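Local coordinates for uncharacterized protein (Eubacterium ventriosum, PDB 3FDI) that is of unknown function but belongs to the cytidylate kinase-like family of P-loop proteins, and so may transfer phosphate from ATP to a small substrate, at residues 191-194 and 195-199. Residues are numbered along the deposited sequence; the frame is centred on the assembly and turned at random.
Sequences MIIK and YIDSR
Ile192 and Ile196 sit one helical turn apart, and their torsions aim them at each other: in Ile192 the CG2 methyl stands anti to the backbone N, while in Ile196 chi1 (-65°) sets CG1 beside the backbone N and the extended chi2 (164°) then carries CD1 toward Ile192. CD1 of Ile196 thus comes to 3.7 Å from CG2 of Ile192, the two branched chains crossing at a slant, and CG1 of Ile196 packs 3.2 Å from Ile192 O. Isoleucine suits both places, which are buried and lined by apolar groups: Ile192 leans on Ile123 and Ile178 of the sheet, and Ile196 on Tyr30 of helix 19-30. Replacing Ile196 by an alanine removes CG1, CG2 and CD1, which would probably open a gap beside the CG2 methyl of Ile192 and leave Tyr30 with less to pack against.

The backbone holds this spacing with regular i to i+4 bonds, Ile196 N to Ile192 O at 3.0 Å and Asp197 N to Ile193 O at 2.8 Å. Ile193 and Asp197 run side by side on the next flank; a carboxylate suits the exposed end of this row, where OD1 of Asp197 is hydrogen-bonded to Tyr30 OH. Tyr195 packs its side chain on Ile119 and Ile176 of the sheet, and its hydroxyl hydrogen-bonds to Lys179 O of the second subunit, so one aromatic residue serves both core and interface.

Ser198 N still reaches Lys194 O, at 3.0 Å but with a more bent N-H...O angle of 135°, as the chain leaves helical geometry. The whole forms the last two turns of the C-terminal amphipathic helix 185-197, packed against the parallel sheet of a P-loop alpha/beta fold.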
loop_
_atom_site.group_PDB
_atom_site.type_symbol
_atom_site.label_atom_id
_atom_site.label_comp_id
_atom_site.label_asym_id
_atom_site.label_seq_id
_atom_site.Cartn_x
_atom_site.Cartn_y
_atom_site.Cartn_z
HETATM N N MSE B 191 15.598 -23.169 11.874
HETATM C CA MSE B 191 16.098 -22.425 10.767
HETATM C C MSE B 191 16.557 -21.034 11.213
HETATM O O MSE B 191 17.479 -20.473 10.599
HETATM C CB MSE B 191 15.015 -22.265 9.724
HETATM C CG MSE B 191 14.582 -23.579 9.092
HETATM SE SE MSE B 191 13.001 -23.335 7.988
HETATM C CE MSE B 191 13.763 -22.125 6.686
ATOM N N ILE B 192 15.898 -20.471 12.244
ATOM C CA ILE B 192 16.270 -19.148 12.755
ATOM C C ILE B 192 17.588 -19.278 13.492
ATOM O O ILE B 192 18.472 -18.420 13.367
ATOM C CB ILE B 192 15.163 -18.531 13.696
ATOM C CG1 ILE B 192 13.930 -18.161 12.864
ATOM C CG2 ILE B 192 15.703 -17.294 14.462
ATOM C CD1 ILE B 192 12.655 -17.898 13.659
ATOM N N ILE B 193 17.748 -20.390 14.201
ATOM C CA ILE B 193 18.971 -20.655 14.960
ATOM C C ILE B 193 20.181 -20.847 14.001
ATOM O O ILE B 193 21.312 -20.384 14.254
ATOM C CB ILE B 193 18.810 -21.930 15.819
ATOM C CG1 ILE B 193 17.816 -21.715 16.955
ATOM C CG2 ILE B 193 20.183 -22.424 16.324
ATOM C CD1 ILE B 193 17.305 -23.020 17.486
ATOM N N LYS B 194 19.938 -21.531 12.901
ATOM C CA LYS B 194 20.958 -21.691 11.867
ATOM C C LYS B 194 21.349 -20.340 11.285
ATOM O O LYS B 194 22.531 -20.040 11.145
ATOM C CB LYS B 194 20.415 -22.606 10.766
ATOM C CG LYS B 194 21.362 -22.904 9.573
ATOM C CD LYS B 194 20.735 -24.001 8.697
ATOM C CE LYS B 194 21.722 -24.862 7.916
ATOM N NZ LYS B 194 22.615 -25.739 8.710
ATOM N N TYR B 195 20.362 -19.498 10.961
ATOM C CA TYR B 195 20.674 -18.160 10.483
ATOM C C TYR B 195 21.606 -17.447 11.481
ATOM O O TYR B 195 22.688 -16.920 11.123
ATOM C CB TYR B 195 19.377 -17.346 10.270
ATOM C CG TYR B 195 19.573 -16.010 9.614
ATOM C CD1 TYR B 195 19.400 -15.852 8.236
ATOM C CD2 TYR B 195 19.917 -14.902 10.345
ATOM C CE1 TYR B 195 19.549 -14.632 7.626
ATOM C CE2 TYR B 195 20.083 -13.658 9.714
ATOM C CZ TYR B 195 19.888 -13.551 8.353
ATOM O OH TYR B 195 20.047 -12.345 7.709
ATOM N N ILE B 196 21.196 -17.464 12.740
ATOM C CA ILE B 196 21.894 -16.711 13.810
ATOM C C ILE B 196 23.313 -17.214 14.004
ATOM O O ILE B 196 24.264 -16.416 14.058
ATOM C CB ILE B 196 21.124 -16.793 15.198
ATOM C CG1 ILE B 196 19.777 -16.092 15.097
ATOM C CG2 ILE B 196 21.948 -16.211 16.310
ATOM C CD1 ILE B 196 18.840 -16.434 16.202
ATOM N N ASP B 197 23.452 -18.538 14.079
ATOM C CA ASP B 197 24.735 -19.155 14.375
ATOM C C ASP B 197 25.694 -19.182 13.179
ATOM O O ASP B 197 26.874 -19.376 13.332
ATOM C CB ASP B 197 24.529 -20.579 14.914
ATOM C CG ASP B 197 23.675 -20.626 16.201
ATOM O OD1 ASP B 197 23.519 -19.615 16.923
ATOM O OD2 ASP B 197 23.140 -21.712 16.488
ATOM N N SER B 198 25.196 -18.975 11.979
ATOM C CA SER B 198 26.060 -18.960 10.810
ATOM C C SER B 198 26.379 -17.510 10.451
ATOM O O SER B 198 26.810 -17.205 9.365
ATOM C CB SER B 198 25.358 -19.655 9.679
ATOM O OG SER B 198 24.316 -18.826 9.253
ATOM N N ARG B 199 26.187 -16.611 11.394
ATOM C CA ARG B 199 26.511 -15.218 11.186
ATOM C C ARG B 199 27.621 -14.844 12.185
ATOM O O ARG B 199 28.735 -15.422 12.132
ATOM C CB ARG B 199 25.231 -14.424 11.365
ATOM C CG ARG B 199 25.366 -13.026 11.907
ATOM C CD ARG B 199 24.010 -12.454 12.186
ATOM N NE ARG B 199 23.955 -11.817 13.509
ATOM C CZ ARG B 199 24.078 -12.464 14.672
ATOM N NH1 ARG B 199 24.267 -13.780 14.712
ATOM N NH2 ARG B 199 24.001 -11.793 15.808
#